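Local coordinates for protein F420-dependent methylenetetrahydromethanopterin dehydrogenase (PDB 1QV9) that catalyses the reversible, coenzyme F420-dependent reduction of methenyl-tetrahydromethanopterin to methylene-tetrahydromethanopterin, a step of methanogenesis from carbon dioxide, at residues A[253-257]-A[258-262]; A[275-278]-A[279-282]; A[79-82]-A[83-86]. All coordinates share one frame; numbering follows the deposited sequence.

How the interactions relate
Interaction 3 comes first along the chain, on helix 78-88 of the alpha/beta domain. Interactions 1 and 2 follow near the C-terminus, at the end of the long helix 227-257 and in the loop after it. Their centres are about 11 Å apart and they touch. Two probable hydrogen bonds join them: Phe278 N to Asp259 OD1 (2.8 Å) and Arg276 NH2 to Ala260 O (2.9 Å). These bonds tie the C-terminal tail to the helix end. Both contacts also reach the fourth subunit of the hexamer. Interaction 3 lies on the opposite side of the chain's centre, its own centre about 42 and 43 Å from theirs, and meets no other subunit.

Interaction 1 of 3, residues A[253-257]-A[258-262]; sequences ELEKS and NDAVL
The first torsion of Glu255 sets CG beside its backbone N (chi1 -68°), and a bend at chi2 carries the carboxylate round toward Ala260; CB is the atom that meets Val261. CG2 of Val261 stands anti to its own carbonyl carbon, which brings this branch against the helix end. Val261 CG2 lies 3.9 Å from Glu255 CB and 3.7 Å from Lys256 CG. Lys256 and Val261 run side by side in the same direction. Beyond CG the lysine is extended, and its NZ forms a salt bridge with Glu253 OE1, met on the syn side, and another with Glu239 of the fourth subunit.

The backbone closes helix 227-257 with a Schellman motif. Ala260 N donates to Glu255 O at 3.0 Å, and Asp259 N donates to Lys256 O at 2.9 Å. Asp259 is the C-prime residue, with positive phi (46°). Leu254 O is gripped twice, by Asn258 N at 3.3 Å and by Ser257 OG at 2.7 Å.

The Glu255 carboxylate is buried. Glu255 OE1 accepts from Glu195 N, and a water lies 2.7 Å from Glu255 OE1 and accepts from Leu262 N. OE2 accepts from Asn196 N. Asn258 ND2 donates to Ser257 O of the third subunit, while Ser257 O here accepts from Asn258 ND2 of the second subunit.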
ATOM      1  N   GLU A 253       5.970  -4.593  11.149  1.00 12.97           N
ATOM      2  CA  GLU A 253       6.923  -3.751  10.420  1.00 13.49           C
ATOM      3  C   GLU A 253       7.424  -2.609  11.326  1.00 17.85           C
ATOM      4  O   GLU A 253       8.564  -2.196  11.190  1.00 16.86           O
ATOM      5  CB  GLU A 253       6.326  -3.198   9.118  1.00 17.07           C
ATOM      6  CG  GLU A 253       6.088  -4.297   8.062  1.00 16.63           C
ATOM      7  CD  GLU A 253       7.364  -5.036   7.605  1.00 17.37           C
ATOM      8  OE1 GLU A 253       7.393  -6.285   7.638  1.00 20.59           O
ATOM      9  OE2 GLU A 253       8.294  -4.346   7.174  1.00 21.39           O
ATOM     10  N   LEU A 254       6.597  -2.101  12.239  1.00 13.72           N
ATOM     11  CA  LEU A 254       7.028  -1.042  13.164  1.00 14.77           C
ATOM     12  C   LEU A 254       8.110  -1.621  14.082  1.00 17.83           C
ATOM     13  O   LEU A 254       9.100  -0.930  14.386  1.00 18.02           O
ATOM     14  CB  LEU A 254       5.866  -0.514  14.030  1.00 16.51           C
ATOM     15  CG  LEU A 254       4.973   0.503  13.331  1.00 18.49           C
ATOM     16  CD1 LEU A 254       3.792   0.787  14.228  1.00 21.00           C
ATOM     17  CD2 LEU A 254       5.722   1.799  13.022  1.00 22.87           C
ATOM     18  N   GLU A 255       7.947  -2.863  14.517  1.00 15.85           N
ATOM     19  CA  GLU A 255       8.985  -3.446  15.378  1.00 14.71           C
ATOM     20  C   GLU A 255      10.234  -3.600  14.554  1.00 17.48           C
ATOM     21  O   GLU A 255      11.350  -3.375  15.064  1.00 17.73           O
ATOM     22  CB  GLU A 255       8.550  -4.785  15.956  1.00 16.72           C
ATOM     23  CG  GLU A 255       7.382  -4.660  16.974  1.00 17.12           C
ATOM     24  CD  GLU A 255       7.784  -3.974  18.286  1.00 20.13           C
ATOM     25  OE1 GLU A 255       8.269  -4.663  19.220  1.00 18.12           O
ATOM     26  OE2 GLU A 255       7.617  -2.738  18.369  1.00 21.83           O
ATOM     27  N   LYS A 256      10.098  -3.970  13.280  1.00 14.10           N
ATOM     28  CA  LYS A 256      11.314  -4.092  12.463  1.00 13.96           C
ATOM     29  C   LYS A 256      12.024  -2.735  12.347  1.00 15.29           C
ATOM     30  O   LYS A 256      13.274  -2.671  12.378  1.00 16.40           O
ATOM     31  CB  LYS A 256      11.000  -4.612  11.047  1.00 13.00           C
ATOM     32  CG  LYS A 256      10.578  -6.085  11.018  1.00 13.43           C
ATOM     33  CD  LYS A 256      10.274  -6.511   9.579  1.00 12.63           C
ATOM     34  CE  LYS A 256       9.754  -7.918   9.531  1.00 18.02           C
ATOM     35  NZ  LYS A 256       9.354  -8.261   8.098  1.00 20.92           N
ATOM     36  N   SER A 257      11.279  -1.644  12.205  1.00 13.41           N
ATOM     37  CA  SER A 257      11.908  -0.332  12.071  1.00 15.34           C
ATOM     38  C   SER A 257      12.736   0.025  13.287  1.00 19.33           C
ATOM     39  O   SER A 257      13.708   0.793  13.178  1.00 20.66           O
ATOM     40  CB  SER A 257      10.861   0.757  11.795  1.00 20.21           C
ATOM     41  OG  SER A 257      10.158   1.126  12.957  1.00 25.14           O
ATOM     42  N   ASN A 258      12.367  -0.524  14.432  1.00 19.30           N
ATOM     43  CA  ASN A 258      13.107  -0.259  15.666  1.00 20.05           C
ATOM     44  C   ASN A 258      14.090  -1.363  16.011  1.00 17.51           C
ATOM     45  O   ASN A 258      14.665  -1.330  17.103  1.00 19.73           O
ATOM     46  CB  ASN A 258      12.136  -0.104  16.814  1.00 19.75           C
ATOM     47  CG  ASN A 258      11.416   1.207  16.774  1.00 29.16           C
ATOM     48  OD1 ASN A 258      12.042   2.266  16.765  1.00 38.49           O
ATOM     49  ND2 ASN A 258      10.108   1.158  16.757  1.00 29.18           N
ATOM     50  N   ASP A 259      14.257  -2.332  15.107  1.00 17.78           N
ATOM     51  CA  ASP A 259      15.100  -3.515  15.338  1.00 17.70           C
ATOM     52  C   ASP A 259      14.768  -4.063  16.725  1.00 20.55           C
ATOM     53  O   ASP A 259      15.618  -4.305  17.585  1.00 20.60           O
ATOM     54  CB  ASP A 259      16.606  -3.205  15.196  1.00 18.05           C
ATOM     55  CG  ASP A 259      17.454  -4.473  15.284  1.00 19.79           C
ATOM     56  OD1 ASP A 259      16.918  -5.592  15.082  1.00 20.51           O
ATOM     57  OD2 ASP A 259      18.690  -4.359  15.541  1.00 21.56           O
ATOM     58  N   ALA A 260      13.481  -4.294  16.958  1.00 16.83           N
ATOM     59  CA  ALA A 260      13.022  -4.744  18.249  1.00 17.92           C
ATOM     60  C   ALA A 260      12.045  -5.905  18.170  1.00 18.77           C
ATOM     61  O   ALA A 260      11.229  -6.090  19.068  1.00 20.01           O
ATOM     62  CB  ALA A 260      12.354  -3.550  18.990  1.00 20.06           C
ATOM     63  N   VAL A 261      12.114  -6.677  17.103  1.00 15.54           N
ATOM     64  CA  VAL A 261      11.195  -7.811  16.970  1.00 15.58           C
ATOM     65  C   VAL A 261      11.478  -8.918  18.012  1.00 17.11           C
ATOM     66  O   VAL A 261      12.516  -9.590  17.951  1.00 16.95           O
ATOM     67  CB  VAL A 261      11.271  -8.445  15.552  1.00 15.63           C
ATOM     68  CG1 VAL A 261      10.219  -9.598  15.470  1.00 17.42           C
ATOM     69  CG2 VAL A 261      11.028  -7.418  14.446  1.00 15.39           C
ATOM     70  N   LEU A 262      10.549  -9.139  18.944  1.00 15.20           N
ATOM     71  CA  LEU A 262      10.734 -10.174  19.940  1.00 15.82           C
ATOM     72  C   LEU A 262      10.725 -11.566  19.307  1.00 17.55           C
ATOM     73  O   LEU A 262       9.819 -11.903  18.497  1.00 16.75           O
ATOM     74  CB  LEU A 262       9.621 -10.113  20.993  1.00 14.81           C
ATOM     75  CG  LEU A 262       9.657 -11.177  22.087  1.00 16.43           C
ATOM     76  CD1 LEU A 262      10.925 -10.944  22.943  1.00 19.44           C
ATOM     77  CD2 LEU A 262       8.428 -11.022  22.989  1.00 17.99           C
TER
HETATM   78  O   HOH W   1       8.069  -7.385  19.191  1.00 18.12           O
HETATM   79  O   HOH W   2      12.527   3.896  13.887  1.00 32.58           O

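Interaction 2 of 3, residues A[275-278]-A[279-282]; sequences KRKF and MEDP
Lys275 and Glu280 reach across the turn toward each other, and each side chain bonds to backbone atoms on the far side of the turn. Lys275 NZ donates to Glu280 O at 2.8 Å, tilted 23° from the carbonyl plane. Lys275 NZ also donates to Phe278 O at 2.8 Å, from above the carbonyl plane. Glu130 O of the fourth subunit is a third acceptor for the same ammonium. A bend at chi3 (-76°) turns the end of the lysine back over the turn to meet these oxygens. Its aliphatic part is covered too: CB packs on Glu280 CG, and CD lies alongside the Pro282 ring.

Glu280 answers with its carboxylate. Glu280 OE1 takes two backbone donors, Arg276 N at 2.9 Å from above the carboxylate plane and Lys277 N at 3.0 Å on the anti lone pair. Both bonds are fairly straight, and together they probably hold OE1 in place. A water donates to Phe278 O and, weakly, to Glu280 O, so both carbonyls have more than one partner. A methionine at Lys275 would probably leave Glu280 O and Phe278 O without their charged donor and cut the link to Glu130 of the fourth subunit.

SE of the selenomethionine Met279 comes 3.5 Å from Phe278 CD1, obliquely to the ring, a Met-aromatic contact. The same ring meets Tyr198 of the second subunit edge-to-face. The Arg276 side chain turns away, and its NH2, bound to Ala260 O, also donates to Glu193 O. Glu280 N donates to Lys277 O at 3.1 Å, which closes a type I beta turn from Lys277 to Glu280 in the C-terminal tail.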
ATOM      1  N   LYS A 275      15.273 -12.873  22.502  1.00 20.81           N
ATOM      2  CA  LYS A 275      16.116 -11.866  21.865  1.00 19.04           C
ATOM      3  C   LYS A 275      15.225 -10.791  21.264  1.00 21.65           C
ATOM      4  O   LYS A 275      14.032 -11.039  21.043  1.00 19.68           O
ATOM      5  CB  LYS A 275      16.963 -12.467  20.746  1.00 21.35           C
ATOM      6  CG  LYS A 275      16.149 -13.188  19.638  1.00 21.27           C
ATOM      7  CD  LYS A 275      17.051 -13.603  18.494  1.00 22.76           C
ATOM      8  CE  LYS A 275      17.462 -12.456  17.572  1.00 21.35           C
ATOM      9  NZ  LYS A 275      18.455 -12.918  16.514  1.00 19.76           N
ATOM     10  N   ARG A 276      15.806  -9.621  20.999  1.00 19.50           N
ATOM     11  CA  ARG A 276      15.103  -8.492  20.375  1.00 23.03           C
ATOM     12  C   ARG A 276      15.851  -7.979  19.147  1.00 26.14           C
ATOM     13  O   ARG A 276      15.278  -7.811  18.075  1.00 25.43           O
ATOM     14  CB  ARG A 276      14.974  -7.337  21.356  1.00 28.59           C
ATOM     15  CG  ARG A 276      14.007  -7.555  22.441  1.00 30.17           C
ATOM     16  CD  ARG A 276      12.760  -6.789  22.114  1.00 28.59           C
ATOM     17  NE  ARG A 276      11.734  -7.056  23.097  1.00 28.53           N
ATOM     18  CZ  ARG A 276      10.449  -6.863  22.860  1.00 24.05           C
ATOM     19  NH1 ARG A 276       9.566  -7.136  23.792  1.00 23.33           N
ATOM     20  NH2 ARG A 276      10.063  -6.398  21.677  1.00 21.72           N
ATOM     21  N   LYS A 277      17.146  -7.709  19.281  1.00 20.49           N
ATOM     22  CA  LYS A 277      17.896  -7.208  18.145  1.00 19.07           C
ATOM     23  C   LYS A 277      18.133  -8.335  17.155  1.00 16.99           C
ATOM     24  O   LYS A 277      18.400  -9.483  17.530  1.00 19.46           O
ATOM     25  CB  LYS A 277      19.208  -6.586  18.617  1.00 25.19           C
ATOM     26  CG  LYS A 277      18.973  -5.411  19.573  1.00 30.31           C
ATOM     27  CD  LYS A 277      20.276  -4.664  19.826  1.00 41.92           C
ATOM     28  CE  LYS A 277      20.087  -3.541  20.833  1.00 45.94           C
ATOM     29  NZ  LYS A 277      19.166  -2.493  20.314  1.00 46.28           N
ATOM     30  N   PHE A 278      18.081  -8.004  15.874  1.00 18.16           N
ATOM     31  CA  PHE A 278      18.184  -8.997  14.835  1.00 16.51           C
ATOM     32  C   PHE A 278      19.455  -9.834  14.860  1.00 21.56           C
ATOM     33  O   PHE A 278      19.417 -11.035  14.642  1.00 22.27           O
ATOM     34  CB  PHE A 278      18.016  -8.326  13.460  1.00 19.82           C
ATOM     35  CG  PHE A 278      18.044  -9.285  12.310  1.00 20.10           C
ATOM     36  CD1 PHE A 278      19.179  -9.425  11.544  1.00 19.68           C
ATOM     37  CD2 PHE A 278      16.930 -10.064  11.991  1.00 22.57           C
ATOM     38  CE1 PHE A 278      19.221 -10.310  10.477  1.00 19.47           C
ATOM     39  CE2 PHE A 278      16.969 -10.962  10.917  1.00 21.07           C
ATOM     40  CZ  PHE A 278      18.121 -11.087  10.154  1.00 23.93           C
HETATM   41  N   MSE A 279      20.576  -9.177  15.140  1.00 24.04           N
HETATM   42  CA  MSE A 279      21.844  -9.890  15.166  1.00 27.74           C
HETATM   43  C   MSE A 279      22.254 -10.408  16.542  1.00 30.64           C
HETATM   44  O   MSE A 279      23.364 -10.942  16.696  1.00 33.59           O
HETATM   45  CB  MSE A 279      22.951  -8.991  14.603  1.00 29.26           C
HETATM   46  CG  MSE A 279      22.724  -8.512  13.180  1.00 33.55           C
HETATM   47 SE   MSE A 279      22.687  -9.836  11.736  1.00 42.61          SE
HETATM   48  CE  MSE A 279      22.668 -11.431  12.630  1.00 24.68           C
ATOM     49  N   GLU A 280      21.379 -10.279  17.534  1.00 26.97           N
ATOM     50  CA  GLU A 280      21.657 -10.750  18.891  1.00 29.99           C
ATOM     51  C   GLU A 280      21.300 -12.245  19.060  1.00 31.84           C
ATOM     52  O   GLU A 280      20.239 -12.705  18.631  1.00 30.12           O
ATOM     53  CB  GLU A 280      20.883  -9.871  19.890  1.00 31.08           C
ATOM     54  CG  GLU A 280      20.192 -10.596  21.015  1.00 38.63           C
ATOM     55  CD  GLU A 280      19.477  -9.673  22.010  1.00 41.21           C
ATOM     56  OE1 GLU A 280      18.561  -8.910  21.625  1.00 27.97           O
ATOM     57  OE2 GLU A 280      19.826  -9.726  23.210  1.00 47.35           O
ATOM     58  N   ASP A 281      22.180 -13.026  19.676  1.00 26.71           N
ATOM     59  CA  ASP A 281      21.865 -14.439  19.866  1.00 27.44           C
ATOM     60  C   ASP A 281      20.760 -14.590  20.917  1.00 25.01           C
ATOM     61  O   ASP A 281      20.737 -13.842  21.898  1.00 28.05           O
ATOM     62  CB  ASP A 281      23.102 -15.211  20.375  1.00 34.07           C
ATOM     63  CG  ASP A 281      24.108 -15.529  19.277  1.00 38.49           C
ATOM     64  OD1 ASP A 281      25.255 -15.890  19.636  1.00 45.40           O
ATOM     65  OD2 ASP A 281      23.772 -15.435  18.076  1.00 42.38           O
ATOM     66  N   PRO A 282      19.811 -15.545  20.721  1.00 22.64           N
ATOM     67  CA  PRO A 282      18.748 -15.734  21.720  1.00 27.04           C
ATOM     68  C   PRO A 282      19.393 -16.346  22.978  1.00 28.42           C
ATOM     69  O   PRO A 282      20.295 -17.197  22.868  1.00 29.26           O
ATOM     70  CB  PRO A 282      17.780 -16.707  21.036  1.00 25.86           C
ATOM     71  CG  PRO A 282      18.659 -17.479  20.079  1.00 28.57           C
ATOM     72  CD  PRO A 282      19.649 -16.447  19.569  1.00 24.78           C
TER
HETATM   73  O   HOH W   3      21.117 -13.596  15.471  1.00 37.88           O

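Interaction 3 of 3, residues A[79-82]-A[83-86]; sequences GPSK and AREM
Helix 78-88 is the helical connection of a beta-alpha-beta unit, between strands 67-71 and 94-99, and residues 79-86 make two turns of it. Successive backbone bonds join the turns: Ala83 N donates to Gly79 O, Arg84 N to Pro80 O, Glu85 N to Ser81 O and Met86 N to Lys82 O. The last is nearly straight (171°).

Three side-chain pairs lie on this frame. Ser81 OG stands beside its backbone N (chi1 -66°) and meets Arg84 NH1 at 2.9 Å. That bond is weak and bent, and Ala77 O is the stronger partner of the hydroxyl. Arg84 folds back along the helix through a bend at chi3 (-69°). Arg84 CG lies 3.5 Å from Pro80 O. The guanidinium is held mainly from outside these two turns: NE donates to Pro75 O, while NH2 forms a salt bridge with Glu108 and a hydrogen bond with Gln112. Several acceptors therefore probably fix its rotation, and Ser81 is only one of them.

Lys82 and Glu85 meet through a water. Lys82 NZ donates to this water at 2.8 Å, and the water donates to Glu85 OE1 at 2.7 Å. The charged atoms themselves, Lys82 NZ and Glu85 OE1, remain 4.9 Å apart. Lys82 also runs across the selenomethionine Met86 in one of two conformers of Met86, so this contact is not firm.

Ala83 packs on Val49 and Val53 of helix 46-63, and Met86 on Val53. Lys82 touches Glu50 of that helix. Pro80 and Ala83 rest on Tyr70 of strand 67-71, so this face of the helix lies against the parallel sheet and its neighbouring helix.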
ATOM      1  N   GLY A  79     -20.780 -31.847  19.824  1.00 20.84           N
ATOM      2  CA  GLY A  79     -19.565 -32.642  19.660  1.00 20.58           C
ATOM      3  C   GLY A  79     -18.525 -32.352  20.730  1.00 17.18           C
ATOM      4  O   GLY A  79     -18.097 -33.250  21.478  1.00 19.06           O
ATOM      5  N   PRO A  80     -18.060 -31.095  20.797  1.00 18.48           N
ATOM      6  CA  PRO A  80     -17.056 -30.714  21.799  1.00 17.20           C
ATOM      7  C   PRO A  80     -17.498 -31.056  23.221  1.00 18.87           C
ATOM      8  O   PRO A  80     -16.687 -31.423  24.048  1.00 18.76           O
ATOM      9  CB  PRO A  80     -16.906 -29.209  21.596  1.00 19.03           C
ATOM     10  CG  PRO A  80     -17.214 -29.022  20.130  1.00 18.13           C
ATOM     11  CD  PRO A  80     -18.361 -29.984  19.876  1.00 19.31           C
ATOM     12  N   SER A  81     -18.799 -30.954  23.500  1.00 18.36           N
ATOM     13  CA  SER A  81     -19.282 -31.269  24.852  1.00 20.11           C
ATOM     14  C   SER A  81     -19.045 -32.736  25.176  1.00 21.82           C
ATOM     15  O   SER A  81     -18.741 -33.094  26.324  1.00 21.25           O
ATOM     16  CB  SER A  81     -20.766 -30.917  24.997  1.00 18.24           C
ATOM     17  OG  SER A  81     -20.929 -29.518  24.904  1.00 21.36           O
ATOM     18  N   LYS A  82     -19.171 -33.591  24.159  1.00 20.80           N
ATOM     19  CA  LYS A  82     -18.899 -35.004  24.314  1.00 21.82           C
ATOM     20  C   LYS A  82     -17.401 -35.216  24.618  1.00 19.34           C
ATOM     21  O   LYS A  82     -17.046 -36.018  25.474  1.00 20.49           O
ATOM     22  CB  LYS A  82     -19.320 -35.737  23.037  1.00 22.96           C
ATOM     23  CG  LYS A  82     -19.182 -37.249  23.091  1.00 27.49           C
ATOM     24  CD  LYS A  82     -19.956 -37.886  24.260  1.00 30.00           C
ATOM     25  CE  LYS A  82     -19.928 -39.413  24.162  1.00 35.22           C
ATOM     26  NZ  LYS A  82     -20.605 -40.065  25.322  1.00 33.52           N
ATOM     27  N   ALA A  83     -16.526 -34.496  23.917  1.00 19.32           N
ATOM     28  CA  ALA A  83     -15.106 -34.625  24.198  1.00 17.52           C
ATOM     29  C   ALA A  83     -14.833 -34.192  25.646  1.00 17.63           C
ATOM     30  O   ALA A  83     -13.989 -34.806  26.320  1.00 17.97           O
ATOM     31  CB  ALA A  83     -14.286 -33.741  23.270  1.00 20.13           C
ATOM     32  N   ARG A  84     -15.478 -33.111  26.082  1.00 18.24           N
ATOM     33  CA  ARG A  84     -15.274 -32.636  27.450  1.00 18.71           C
ATOM     34  C   ARG A  84     -15.683 -33.697  28.446  1.00 19.67           C
ATOM     35  O   ARG A  84     -14.941 -33.983  29.362  1.00 21.31           O
ATOM     36  CB  ARG A  84     -16.017 -31.323  27.690  1.00 18.35           C
ATOM     37  CG  ARG A  84     -15.354 -30.143  26.989  1.00 18.26           C
ATOM     38  CD  ARG A  84     -15.948 -28.819  27.416  1.00 19.38           C
ATOM     39  NE  ARG A  84     -17.322 -28.630  26.952  1.00 20.13           N
ATOM     40  CZ  ARG A  84     -18.373 -28.567  27.761  1.00 25.34           C
ATOM     41  NH1 ARG A  84     -19.584 -28.393  27.245  1.00 20.77           N
ATOM     42  NH2 ARG A  84     -18.210 -28.676  29.083  1.00 23.54           N
ATOM     43  N   GLU A  85     -16.837 -34.326  28.240  1.00 19.29           N
ATOM     44  CA  GLU A  85     -17.273 -35.384  29.148  1.00 22.03           C
ATOM     45  C   GLU A  85     -16.267 -36.534  29.212  1.00 21.37           C
ATOM     46  O   GLU A  85     -15.881 -36.999  30.293  1.00 22.89           O
ATOM     47  CB  GLU A  85     -18.589 -35.967  28.690  1.00 24.00           C
ATOM     48  CG  GLU A  85     -19.771 -35.070  28.765  1.00 37.34           C
ATOM     49  CD  GLU A  85     -21.044 -35.831  28.395  1.00 48.04           C
ATOM     50  OE1 GLU A  85     -21.269 -36.928  28.970  1.00 49.18           O
ATOM     51  OE2 GLU A  85     -21.808 -35.337  27.533  1.00 54.04           O
HETATM   52  N   MSE A  86     -15.847 -36.999  28.039  0.60 20.69           N
HETATM   53  CA  MSE A  86     -14.901 -38.099  27.967  0.60 20.94           C
HETATM   54  C   MSE A  86     -13.554 -37.783  28.597  0.60 21.29           C
HETATM   55  O   MSE A  86     -13.003 -38.609  29.311  0.60 22.58           O
HETATM   56  CB  MSE A  86     -14.737 -38.531  26.505  0.60 19.43           C
HETATM   57  CG  MSE A  86     -16.079 -38.865  25.840  0.60 13.84           C
HETATM   58 SE   MSE A  86     -15.931 -39.209  23.936  0.60 22.08          SE
HETATM   59  CE  MSE A  86     -14.828 -40.842  23.988  0.60 22.88           C
TER
HETATM   60  O   HOH W   4     -19.916 -38.888  27.727  1.00 43.73           O